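Local coordinates for protein adenylyltransferase and sulfurtransferase uba4 (Chaetomium thermophilum, PDB 6YUB) that probably activates the ubiquitin-like Urm1-type sulfur carrier with ATP and transfers sulfur to it for tRNA thiolation and molybdenum cofactor synthesis, at residues T136-S141 against C183-F188; V143-G148 against V165-P170; V36-A41 against V126-T131. All coordinates share one frame; numbering follows the deposited sequence.

Contact 1 (T136-S141 against C183-F188); sequences TRYLIS and CYRCCF. With ZN (zinc ion), chain D.
The phenol of Tyr138 donates to the backbone carbonyl of Phe188, OH to O 2.7 Å, arriving from above the carbonyl plane. Phe188 follows helix 184-187, and the bond therefore ties the exit of this short helix to helix 134-147. Behind the hydroxyl, the Tyr138 ring receives the edge of Tyr184 on one face in a T-shaped stack, with centroids 5.0 Å apart and planes at 82°. At the rim of the Tyr138 ring, CG of Arg185 lies in plane, 3.8 Å from CD1, while NH2 of Arg185 forms a salt bridge with Asp142. A leucine in place of Tyr138 would probably leave the Phe188 carbonyl without its hydroxyl mate and the Tyr184 edge without an aromatic face to rest on. Tyr184 is itself sandwiched: CG of Arg137 sits over the middle of its ring, 3.8 Å from the centroid in a CH-pi contact, and CD1 of Phe188 covers the opposite face nearer the rim. With CG anti to the backbone N (chi1 180°), the Arg137 chain crosses the ring and bends at chi3, which brings NE to Tyr184 OH in a weak bond of 3.1 Å; NH2 is held by Asn305. One turn further along the helix, OG of Ser141 accepts a nearly straight bond from Tyr184 N at 2.9 Å. Cys183, just before Tyr184, is at the N-cap position. SG of Cys183 binds the zinc ion at 2.4 Å and SG of Cys186 at 2.3 Å; Cys278 and Cys281 complete a four-cysteine zinc site built from paired CxxC motifs.

Contact 2 (V143-G148 against V165-P170); sequences VCVLLG and VLNCPP
Cys144 meets Asn167 through its backbone: its carbonyl O stands 3.5 Å from ND2 of the amide. The next residue, Val145, passes CA at 4.0 Å from the same ND2 and takes part through a water as well. This water donates to Val145 O at 2.9 Å and accepts from ND2 of Asn167 at 3.1 Å, bridging the last turn of the helix to the amide. CG of Asn167 stands anti to its backbone N (chi1 -168°), which carries the amide across to the helix end; there ND2 also donates to Lys149 O, while OD1 accepts from Thr171 N. Both ends of the amide are thus engaged, and its rotation is likely to be fixed. At Gly148 the chain leaves the helix with a positive phi of 65°, in a Schellman motif. The Gly148 carbonyl then rests against the ring of Pro170, O to CG 3.6 Å, a small van der Waals contact. In the surrounding fold, the contact joins the C-terminal end of helix 134-147 to the turn leaving strand 160-166. Val145 packs on Cys183 and Cys281 of the zinc site, Val143 faces helix 117-121, Leu146 and Leu147 lie against helix 289-293, and Leu166 reaches helix 184-187.

Contact 3 (V36-A41 against V126-T131); sequences VLIIGA and VILDCT
Ile39 packs along the neighbouring strand atom by atom. Its CB and CG1 both lie near Leu128 O, CB at 3.9 Å. With CG1 beside the backbone N (chi1 -51°), CG2 is left anti to it and reaches CG2 of Thr131 at 3.7 Å, the two side chains lying side by side and pointing the same way. CG1 leans back toward the start of the strand, and the extended chain puts CD1 at 4.4 Å from CG2 of Ile127. Beneath these side chains the strands run parallel in register, Val36 beside Val126 through Ile39 beside Asp129. Leu37 bonds through both its N and its O, to Val126 O and Leu128 N, and Ile39 N continues the ladder to Leu128 O at 3.1 Å; Cys130 N adds a weak bond to Ile39 O. Val36, Ile38, Val126 and Leu128 occupy one face, where helix 207-227 packs and CG1 of Val36 touches CD1 of Leu128 at 3.8 Å. Leu37, Ile39, Ile127 and Asp129 occupy the other, covered in part by helix 134-147. Past the strands, Gly40, which has no side chain, passes close against Cys130. Asp129 OD1 accepts from Thr131 OG1 at 2.7 Å by its syn lone pair and from Thr131 N above the carboxylate plane, an Asx turn, while OD2 is bonded by Ser153. The chemistry is thus divided: apolar side chains and backbone bonds join the strands, and polar groups gather at their C-terminal ends, consistent with a Rossmann-type nucleotide fold whose predicted ATP residues Asp64 and Asn133 lie close by.

How the contacts relate
From the N terminus, contact 3 closes first: strand 35-39 pairs with strand 126-129 after a long excursion that supplies two further strands of the same sheet, 59-63 and 104-108. The chain then enters helix 134-147, which serves both remaining contacts. Contact 2 closes the shorter loop, across the strands 151-156 and 160-166, and is nested inside the larger loop that contact 1 closes at the zinc-binding helix 184-187; contact 3 precedes both in series. Sheet, helix and zinc site are joined directly: Arg137 and Ile140 of contact 1 and Cys144 of contact 2 reach strand 126-129, while Val145 and Leu166 of contact 2 pack against Cys183 and Tyr184 of contact 1.

Contact 1 (T136-S141 against C183-F188)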
ATOM      1  N   THR A 136      21.097   9.682   8.300  1.00 34.69           N
ATOM      2  CA  THR A 136      21.113   8.270   8.655  1.00 37.20           C
ATOM      3  C   THR A 136      20.753   7.396   7.459  1.00 40.75           C
ATOM      4  O   THR A 136      21.298   6.294   7.309  1.00 39.20           O
ATOM      5  CB  THR A 136      20.149   8.015   9.816  1.00 38.12           C
ATOM      6  OG1 THR A 136      20.323   9.029  10.815  1.00 37.15           O
ATOM      7  CG2 THR A 136      20.423   6.667  10.445  1.00 34.42           C
ATOM      8  N   ARG A 137      19.855   7.871   6.592  1.00 39.12           N
ATOM      9  CA  ARG A 137      19.456   7.079   5.433  1.00 38.70           C
ATOM     10  C   ARG A 137      20.633   6.842   4.492  1.00 38.75           C
ATOM     11  O   ARG A 137      20.838   5.720   4.012  1.00 37.85           O
ATOM     12  CB  ARG A 137      18.304   7.767   4.703  1.00 39.86           C
ATOM     13  CG  ARG A 137      17.813   7.014   3.474  1.00 44.42           C
ATOM     14  CD  ARG A 137      16.333   7.275   3.204  1.00 43.42           C
ATOM     15  NE  ARG A 137      16.006   8.698   3.170  1.00 45.68           N
ATOM     16  CZ  ARG A 137      15.341   9.346   4.126  1.00 45.66           C
ATOM     17  NH1 ARG A 137      14.915   8.712   5.208  1.00 43.75           N
ATOM     18  NH2 ARG A 137      15.096  10.642   3.992  1.00 47.27           N
ATOM     19  N   TYR A 138      21.424   7.883   4.218  1.00 31.56           N
ATOM     20  CA  TYR A 138      22.601   7.703   3.377  1.00 34.15           C
ATOM     21  C   TYR A 138      23.622   6.791   4.045  1.00 34.58           C
ATOM     22  O   TYR A 138      24.251   5.963   3.376  1.00 29.04           O
ATOM     23  CB  TYR A 138      23.220   9.061   3.039  1.00 41.33           C
ATOM     24  CG  TYR A 138      22.491   9.801   1.934  1.00 42.62           C
ATOM     25  CD1 TYR A 138      22.753   9.526   0.600  1.00 50.38           C
ATOM     26  CD2 TYR A 138      21.536  10.767   2.227  1.00 48.03           C
ATOM     27  CE1 TYR A 138      22.085  10.193  -0.415  1.00 52.47           C
ATOM     28  CE2 TYR A 138      20.863  11.439   1.222  1.00 48.30           C
ATOM     29  CZ  TYR A 138      21.141  11.148  -0.097  1.00 51.23           C
ATOM     30  OH  TYR A 138      20.476  11.816  -1.099  1.00 51.86           O
ATOM     31  N   LEU A 139      23.787   6.913   5.369  1.00 37.35           N
ATOM     32  CA  LEU A 139      24.728   6.058   6.080  1.00 35.27           C
ATOM     33  C   LEU A 139      24.320   4.592   5.997  1.00 33.83           C
ATOM     34  O   LEU A 139      25.169   3.714   5.789  1.00 35.22           O
ATOM     35  CB  LEU A 139      24.834   6.497   7.541  1.00 39.50           C
ATOM     36  CG  LEU A 139      25.521   5.526   8.500  1.00 31.44           C
ATOM     37  CD1 LEU A 139      26.929   5.199   8.026  1.00 37.28           C
ATOM     38  CD2 LEU A 139      25.551   6.102   9.913  1.00 37.52           C
ATOM     39  N   ILE A 140      23.029   4.304   6.160  1.00 33.97           N
ATOM     40  CA  ILE A 140      22.567   2.918   6.133  1.00 32.42           C
ATOM     41  C   ILE A 140      22.787   2.315   4.748  1.00 35.23           C
ATOM     42  O   ILE A 140      23.267   1.185   4.611  1.00 38.23           O
ATOM     43  CB  ILE A 140      21.094   2.832   6.560  1.00 34.87           C
ATOM     44  CG1 ILE A 140      20.957   3.184   8.049  1.00 35.93           C
ATOM     45  CG2 ILE A 140      20.541   1.443   6.292  1.00 33.03           C
ATOM     46  CD1 ILE A 140      19.537   3.531   8.463  1.00 36.12           C
ATOM     47  N   SER A 141      22.431   3.062   3.699  1.00 37.38           N
ATOM     48  CA  SER A 141      22.612   2.558   2.339  1.00 36.69           C
ATOM     49  C   SER A 141      24.080   2.260   2.062  1.00 42.46           C
ATOM     50  O   SER A 141      24.420   1.212   1.498  1.00 44.55           O
ATOM     51  CB  SER A 141      22.066   3.571   1.332  1.00 39.79           C
ATOM     52  OG  SER A 141      22.102   3.054   0.010  1.00 41.18           O
ATOM     53  N   CYS A 183      21.656   1.698  -5.251  1.00 43.09           N
ATOM     54  CA  CYS A 183      21.691   2.111  -3.852  1.00 42.57           C
ATOM     55  C   CYS A 183      20.988   3.461  -3.737  1.00 41.82           C
ATOM     56  O   CYS A 183      20.491   4.015  -4.724  1.00 44.34           O
ATOM     57  CB  CYS A 183      23.126   2.164  -3.331  1.00 41.79           C
ATOM     58  SG  CYS A 183      23.933   3.764  -3.486  0.88 37.62           S
ATOM     59  N   TYR A 184      20.947   3.998  -2.518  1.00 41.41           N
ATOM     60  CA  TYR A 184      20.213   5.243  -2.324  1.00 42.66           C
ATOM     61  C   TYR A 184      20.912   6.423  -2.989  1.00 45.09           C
ATOM     62  O   TYR A 184      20.250   7.400  -3.362  1.00 45.72           O
ATOM     63  CB  TYR A 184      20.016   5.525  -0.839  1.00 44.41           C
ATOM     64  CG  TYR A 184      18.935   6.548  -0.572  1.00 41.12           C
ATOM     65  CD1 TYR A 184      17.597   6.193  -0.622  1.00 36.18           C
ATOM     66  CD2 TYR A 184      19.254   7.870  -0.277  1.00 39.91           C
ATOM     67  CE1 TYR A 184      16.602   7.118  -0.383  1.00 37.49           C
ATOM     68  CE2 TYR A 184      18.264   8.804  -0.033  1.00 38.59           C
ATOM     69  CZ  TYR A 184      16.941   8.420  -0.088  1.00 40.81           C
ATOM     70  OH  TYR A 184      15.941   9.338   0.153  1.00 45.53           O
ATOM     71  N   ARG A 185      22.240   6.363  -3.139  1.00 33.27           N
ATOM     72  CA  ARG A 185      22.942   7.428  -3.845  1.00 34.98           C
ATOM     73  C   ARG A 185      22.683   7.353  -5.345  1.00 36.89           C
ATOM     74  O   ARG A 185      22.509   8.385  -6.000  1.00 38.07           O
ATOM     75  CB  ARG A 185      24.441   7.360  -3.554  1.00 39.01           C
ATOM     76  CG  ARG A 185      24.817   7.793  -2.148  1.00 40.03           C
ATOM     77  CD  ARG A 185      26.309   7.650  -1.913  1.00 45.90           C
ATOM     78  NE  ARG A 185      26.662   7.794  -0.505  1.00 49.92           N
ATOM     79  CZ  ARG A 185      26.866   8.957   0.104  1.00 53.04           C
ATOM     80  NH1 ARG A 185      26.747  10.094  -0.569  1.00 54.06           N
ATOM     81  NH2 ARG A 185      27.187   8.982   1.391  1.00 51.71           N
ATOM     82  N   CYS A 186      22.651   6.140  -5.906  1.00 40.49           N
ATOM     83  CA  CYS A 186      22.282   5.984  -7.308  1.00 41.47           C
ATOM     84  C   CYS A 186      20.948   6.652  -7.605  1.00 42.02           C
ATOM     85  O   CYS A 186      20.748   7.188  -8.700  1.00 40.90           O
ATOM     86  CB  CYS A 186      22.204   4.500  -7.678  1.00 41.53           C
ATOM     87  SG  CYS A 186      23.781   3.622  -7.733  0.85 45.76           S
ATOM     88  N   CYS A 187      20.028   6.638  -6.639  1.00 47.67           N
ATOM     89  CA  CYS A 187      18.675   7.135  -6.842  1.00 50.80           C
ATOM     90  C   CYS A 187      18.525   8.608  -6.485  1.00 54.57           C
ATOM     91  O   CYS A 187      17.821   9.342  -7.185  1.00 50.07           O
ATOM     92  CB  CYS A 187      17.689   6.303  -6.018  1.00 50.20           C
ATOM     93  SG  CYS A 187      17.427   4.627  -6.650  1.00 52.29           S
ATOM     94  N   PHE A 188      19.175   9.058  -5.412  1.00 48.47           N
ATOM     95  CA  PHE A 188      19.081  10.445  -4.956  1.00 59.48           C
ATOM     96  C   PHE A 188      20.490  10.950  -4.649  1.00 74.20           C
ATOM     97  O   PHE A 188      20.971  10.817  -3.518  1.00 75.81           O
ATOM     98  CB  PHE A 188      18.173  10.565  -3.723  1.00 52.36           C
ATOM     99  CG  PHE A 188      16.838   9.895  -3.880  1.00 47.47           C
ATOM    100  CD1 PHE A 188      16.677   8.561  -3.546  1.00 43.02           C
ATOM    101  CD2 PHE A 188      15.745  10.602  -4.351  1.00 41.01           C
ATOM    102  CE1 PHE A 188      15.451   7.940  -3.686  1.00 42.21           C
ATOM    103  CE2 PHE A 188      14.517   9.987  -4.496  1.00 46.42           C
ATOM    104  CZ  PHE A 188      14.370   8.652  -4.160  1.00 42.62           C
TER
HETATM  105 ZN    ZN D 501      24.757   3.535  -5.696  1.00 44.56          ZN

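Contact 2 (V143-G148 against V165-P170)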
ATOM      1  N   VAL A 143      26.451   1.452   4.201  1.00 43.53           N
ATOM      2  CA  VAL A 143      26.859   0.255   4.928  1.00 42.49           C
ATOM      3  C   VAL A 143      26.252  -0.991   4.294  1.00 38.04           C
ATOM      4  O   VAL A 143      26.916  -2.026   4.168  1.00 39.05           O
ATOM      5  CB  VAL A 143      26.470   0.382   6.412  1.00 40.87           C
ATOM      6  CG1 VAL A 143      26.633  -0.950   7.129  1.00 36.70           C
ATOM      7  CG2 VAL A 143      27.305   1.462   7.086  1.00 40.06           C
ATOM      8  N   CYS A 144      24.985  -0.917   3.888  1.00 37.40           N
ATOM      9  CA  CYS A 144      24.348  -2.073   3.264  1.00 39.79           C
ATOM     10  C   CYS A 144      25.048  -2.459   1.969  1.00 37.08           C
ATOM     11  O   CYS A 144      25.177  -3.648   1.654  1.00 40.25           O
ATOM     12  CB  CYS A 144      22.874  -1.781   3.012  1.00 41.41           C
ATOM     13  SG  CYS A 144      21.893  -1.809   4.509  1.00 39.85           S
ATOM     14  N   VAL A 145      25.515  -1.473   1.205  1.00 39.06           N
ATOM     15  CA  VAL A 145      26.272  -1.779  -0.006  1.00 40.84           C
ATOM     16  C   VAL A 145      27.583  -2.469   0.353  1.00 40.15           C
ATOM     17  O   VAL A 145      27.964  -3.477  -0.253  1.00 43.11           O
ATOM     18  CB  VAL A 145      26.511  -0.500  -0.828  1.00 40.99           C
ATOM     19  CG1 VAL A 145      27.604  -0.727  -1.860  1.00 40.08           C
ATOM     20  CG2 VAL A 145      25.218  -0.056  -1.499  1.00 38.38           C
ATOM     21  N   LEU A 146      28.290  -1.939   1.354  1.00 41.16           N
ATOM     22  CA  LEU A 146      29.586  -2.503   1.722  1.00 44.21           C
ATOM     23  C   LEU A 146      29.451  -3.879   2.367  1.00 40.22           C
ATOM     24  O   LEU A 146      30.341  -4.723   2.207  1.00 36.97           O
ATOM     25  CB  LEU A 146      30.322  -1.551   2.663  1.00 50.35           C
ATOM     26  CG  LEU A 146      30.779  -0.222   2.059  1.00 55.63           C
ATOM     27  CD1 LEU A 146      31.427   0.656   3.122  1.00 57.42           C
ATOM     28  CD2 LEU A 146      31.738  -0.456   0.900  1.00 57.70           C
ATOM     29  N   LEU A 147      28.358  -4.129   3.087  1.00 46.29           N
ATOM     30  CA  LEU A 147      28.154  -5.403   3.763  1.00 45.36           C
ATOM     31  C   LEU A 147      27.257  -6.361   2.986  1.00 46.22           C
ATOM     32  O   LEU A 147      26.992  -7.467   3.468  1.00 47.20           O
ATOM     33  CB  LEU A 147      27.563  -5.174   5.159  1.00 43.53           C
ATOM     34  CG  LEU A 147      28.473  -4.493   6.183  1.00 41.66           C
ATOM     35  CD1 LEU A 147      27.768  -4.370   7.527  1.00 37.87           C
ATOM     36  CD2 LEU A 147      29.790  -5.241   6.332  1.00 43.50           C
ATOM     37  N   GLY A 148      26.782  -5.970   1.807  1.00 44.34           N
ATOM     38  CA  GLY A 148      25.962  -6.854   0.998  1.00 42.87           C
ATOM     39  C   GLY A 148      24.629  -7.195   1.633  1.00 39.91           C
ATOM     40  O   GLY A 148      24.297  -8.372   1.798  1.00 38.06           O
ATOM     41  N   VAL A 165      12.865  -0.373  -2.465  1.00 33.41           N
ATOM     42  CA  VAL A 165      13.715  -1.515  -2.147  1.00 32.48           C
ATOM     43  C   VAL A 165      15.030  -1.343  -2.891  1.00 39.24           C
ATOM     44  O   VAL A 165      15.041  -1.167  -4.118  1.00 33.41           O
ATOM     45  CB  VAL A 165      13.037  -2.841  -2.526  1.00 38.40           C
ATOM     46  CG1 VAL A 165      13.972  -4.013  -2.259  1.00 36.19           C
ATOM     47  CG2 VAL A 165      11.724  -3.005  -1.762  1.00 33.53           C
ATOM     48  N   LEU A 166      16.140  -1.399  -2.154  1.00 39.64           N
ATOM     49  CA  LEU A 166      17.455  -1.087  -2.691  1.00 41.05           C
ATOM     50  C   LEU A 166      18.412  -2.255  -2.501  1.00 39.25           C
ATOM     51  O   LEU A 166      18.317  -3.009  -1.527  1.00 41.84           O
ATOM     52  CB  LEU A 166      18.036   0.159  -2.009  1.00 40.46           C
ATOM     53  CG  LEU A 166      17.199   1.433  -2.117  1.00 39.20           C
ATOM     54  CD1 LEU A 166      17.676   2.469  -1.114  1.00 38.79           C
ATOM     55  CD2 LEU A 166      17.263   1.979  -3.530  1.00 39.30           C
ATOM     56  N   ASN A 167      19.346  -2.386  -3.442  1.00 36.28           N
ATOM     57  CA  ASN A 167      20.427  -3.367  -3.356  1.00 33.52           C
ATOM     58  C   ASN A 167      19.886  -4.762  -3.048  1.00 33.17           C
ATOM     59  O   ASN A 167      20.385  -5.475  -2.176  1.00 34.01           O
ATOM     60  CB  ASN A 167      21.461  -2.941  -2.313  1.00 33.31           C
ATOM     61  CG  ASN A 167      22.736  -3.755  -2.388  1.00 35.95           C
ATOM     62  OD1 ASN A 167      23.213  -4.088  -3.471  1.00 32.71           O
ATOM     63  ND2 ASN A 167      23.295  -4.086  -1.226  1.00 41.20           N
ATOM     64  N   CYS A 168      18.852  -5.152  -3.783  1.00 39.82           N
ATOM     65  CA  CYS A 168      18.239  -6.464  -3.605  1.00 37.07           C
ATOM     66  C   CYS A 168      17.955  -7.086  -4.964  1.00 41.10           C
ATOM     67  O   CYS A 168      17.182  -6.523  -5.749  1.00 37.35           O
ATOM     68  CB  CYS A 168      16.949  -6.339  -2.788  1.00 39.69           C
ATOM     69  SG  CYS A 168      16.162  -7.921  -2.415  1.00 42.64           S
ATOM     70  N   PRO A 169      18.577  -8.234  -5.300  1.00 36.69           N
ATOM     71  CA  PRO A 169      19.599  -8.929  -4.499  1.00 38.55           C
ATOM     72  C   PRO A 169      20.893  -8.123  -4.431  1.00 40.18           C
ATOM     73  O   PRO A 169      21.217  -7.433  -5.393  1.00 43.54           O
ATOM     74  CB  PRO A 169      19.800 -10.249  -5.246  1.00 40.00           C
ATOM     75  CG  PRO A 169      19.398  -9.958  -6.656  1.00 35.75           C
ATOM     76  CD  PRO A 169      18.285  -8.945  -6.563  1.00 38.72           C
ATOM     77  N   PRO A 170      21.611  -8.198  -3.310  1.00 46.62           N
ATOM     78  CA  PRO A 170      22.814  -7.374  -3.156  1.00 42.73           C
ATOM     79  C   PRO A 170      23.896  -7.760  -4.152  1.00 46.80           C
ATOM     80  O   PRO A 170      24.065  -8.925  -4.514  1.00 47.00           O
ATOM     81  CB  PRO A 170      23.260  -7.657  -1.716  1.00 45.03           C
ATOM     82  CG  PRO A 170      22.641  -8.984  -1.375  1.00 46.11           C
ATOM     83  CD  PRO A 170      21.338  -9.022  -2.114  1.00 43.43           C
TER
HETATM   84  O   HOH W   1      26.124  -5.244  -1.613  1.00 39.49           O

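Contact 3 (V36-A41 against V126-T131)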
ATOM      1  N   VAL A  36      15.415  -9.798  10.879  1.00 40.00           N
ATOM      2  CA  VAL A  36      15.135  -8.493  10.296  1.00 37.50           C
ATOM      3  C   VAL A  36      15.500  -7.416  11.305  1.00 38.26           C
ATOM      4  O   VAL A  36      15.173  -7.524  12.492  1.00 32.98           O
ATOM      5  CB  VAL A  36      13.650  -8.365   9.881  1.00 34.78           C
ATOM      6  CG1 VAL A  36      13.327  -6.926   9.492  1.00 31.29           C
ATOM      7  CG2 VAL A  36      13.339  -9.319   8.734  1.00 35.05           C
ATOM      8  N   LEU A  37      16.179  -6.372  10.827  1.00 26.31           N
ATOM      9  CA  LEU A  37      16.582  -5.244  11.658  1.00 29.76           C
ATOM     10  C   LEU A  37      15.747  -4.028  11.292  1.00 25.84           C
ATOM     11  O   LEU A  37      15.614  -3.693  10.111  1.00 36.54           O
ATOM     12  CB  LEU A  37      18.072  -4.936  11.486  1.00 34.04           C
ATOM     13  CG  LEU A  37      18.652  -3.819  12.356  1.00 28.90           C
ATOM     14  CD1 LEU A  37      18.625  -4.207  13.838  1.00 34.30           C
ATOM     15  CD2 LEU A  37      20.070  -3.472  11.911  1.00 31.05           C
ATOM     16  N   ILE A  38      15.186  -3.375  12.300  1.00 31.57           N
ATOM     17  CA  ILE A  38      14.372  -2.177  12.125  1.00 28.48           C
ATOM     18  C   ILE A  38      15.099  -1.045  12.832  1.00 35.08           C
ATOM     19  O   ILE A  38      15.256  -1.071  14.063  1.00 35.51           O
ATOM     20  CB  ILE A  38      12.953  -2.353  12.682  1.00 30.92           C
ATOM     21  CG1 ILE A  38      12.269  -3.555  12.030  1.00 29.82           C
ATOM     22  CG2 ILE A  38      12.140  -1.090  12.463  1.00 31.19           C
ATOM     23  CD1 ILE A  38      10.884  -3.863  12.585  1.00 32.54           C
ATOM     24  N   ILE A  39      15.557  -0.064  12.065  1.00 28.62           N
ATOM     25  CA  ILE A  39      16.276   1.084  12.609  1.00 37.58           C
ATOM     26  C   ILE A  39      15.283   2.236  12.701  1.00 40.32           C
ATOM     27  O   ILE A  39      14.897   2.818  11.683  1.00 37.81           O
ATOM     28  CB  ILE A  39      17.497   1.451  11.755  1.00 37.03           C
ATOM     29  CG1 ILE A  39      18.343   0.201  11.508  1.00 37.44           C
ATOM     30  CG2 ILE A  39      18.331   2.521  12.440  1.00 37.51           C
ATOM     31  CD1 ILE A  39      19.684   0.477  10.868  1.00 38.76           C
ATOM     32  N   GLY A  40      14.870   2.563  13.924  1.00 36.11           N
ATOM     33  CA  GLY A  40      13.854   3.573  14.144  1.00 38.18           C
ATOM     34  C   GLY A  40      12.571   2.973  14.678  1.00 39.59           C
ATOM     35  O   GLY A  40      11.943   2.155  14.002  1.00 42.74           O
ATOM     36  N   ALA A  41      12.176   3.365  15.889  1.00 45.66           N
ATOM     37  CA  ALA A  41      11.008   2.813  16.564  1.00 41.30           C
ATOM     38  C   ALA A  41       9.889   3.845  16.693  1.00 39.47           C
ATOM     39  O   ALA A  41       9.222   3.933  17.728  1.00 40.31           O
ATOM     40  CB  ALA A  41      11.392   2.276  17.942  1.00 46.70           C
ATOM     41  N   VAL A 126      17.739  -8.818   6.463  1.00 43.08           N
ATOM     42  CA  VAL A 126      17.096  -7.724   5.746  1.00 41.24           C
ATOM     43  C   VAL A 126      17.097  -6.500   6.647  1.00 40.82           C
ATOM     44  O   VAL A 126      16.813  -6.597   7.847  1.00 34.47           O
ATOM     45  CB  VAL A 126      15.659  -8.089   5.320  1.00 40.69           C
ATOM     46  CG1 VAL A 126      14.960  -6.884   4.703  1.00 39.25           C
ATOM     47  CG2 VAL A 126      15.682  -9.253   4.341  1.00 41.48           C
ATOM     48  N   ILE A 127      17.426  -5.349   6.067  1.00 38.05           N
ATOM     49  CA  ILE A 127      17.546  -4.098   6.808  1.00 38.12           C
ATOM     50  C   ILE A 127      16.377  -3.204   6.427  1.00 31.24           C
ATOM     51  O   ILE A 127      16.093  -3.016   5.238  1.00 35.62           O
ATOM     52  CB  ILE A 127      18.889  -3.402   6.525  1.00 32.97           C
ATOM     53  CG1 ILE A 127      20.049  -4.399   6.635  1.00 33.03           C
ATOM     54  CG2 ILE A 127      19.091  -2.234   7.471  1.00 30.49           C
ATOM     55  CD1 ILE A 127      20.120  -5.139   7.953  1.00 35.73           C
ATOM     56  N   LEU A 128      15.700  -2.661   7.429  1.00 30.08           N
ATOM     57  CA  LEU A 128      14.620  -1.703   7.235  1.00 31.36           C
ATOM     58  C   LEU A 128      15.057  -0.357   7.790  1.00 35.53           C
ATOM     59  O   LEU A 128      15.342  -0.234   8.990  1.00 35.24           O
ATOM     60  CB  LEU A 128      13.335  -2.169   7.916  1.00 32.33           C
ATOM     61  CG  LEU A 128      12.372  -2.990   7.053  1.00 30.44           C
ATOM     62  CD1 LEU A 128      12.962  -4.345   6.709  1.00 31.06           C
ATOM     63  CD2 LEU A 128      11.030  -3.144   7.756  1.00 29.17           C
ATOM     64  N   ASP A 129      15.124   0.645   6.921  1.00 31.57           N
ATOM     65  CA  ASP A 129      15.434   2.011   7.333  1.00 34.09           C
ATOM     66  C   ASP A 129      14.125   2.691   7.714  1.00 37.68           C
ATOM     67  O   ASP A 129      13.396   3.194   6.858  1.00 32.27           O
ATOM     68  CB  ASP A 129      16.155   2.771   6.226  1.00 35.59           C
ATOM     69  CG  ASP A 129      16.090   4.272   6.421  1.00 39.31           C
ATOM     70  OD1 ASP A 129      16.230   4.732   7.577  1.00 41.44           O
ATOM     71  OD2 ASP A 129      15.903   4.992   5.422  1.00 41.31           O
ATOM     72  N   CYS A 130      13.823   2.699   9.009  1.00 38.99           N
ATOM     73  CA  CYS A 130      12.653   3.387   9.534  1.00 38.76           C
ATOM     74  C   CYS A 130      13.018   4.701  10.205  1.00 43.55           C
ATOM     75  O   CYS A 130      12.226   5.237  10.988  1.00 42.66           O
ATOM     76  CB  CYS A 130      11.902   2.474  10.497  1.00 35.92           C
ATOM     77  SG  CYS A 130      11.289   0.992   9.684  1.00 34.84           S
ATOM     78  N   THR A 131      14.210   5.220   9.923  1.00 46.90           N
ATOM     79  CA  THR A 131      14.568   6.567  10.330  1.00 48.68           C
ATOM     80  C   THR A 131      13.951   7.559   9.352  1.00 50.83           C
ATOM     81  O   THR A 131      13.922   7.322   8.138  1.00 55.51           O
ATOM     82  CB  THR A 131      16.086   6.747  10.360  1.00 52.33           C
ATOM     83  OG1 THR A 131      16.574   6.971   9.030  1.00 48.58           O
ATOM     84  CG2 THR A 131      16.769   5.515  10.946  1.00 50.39           C
TER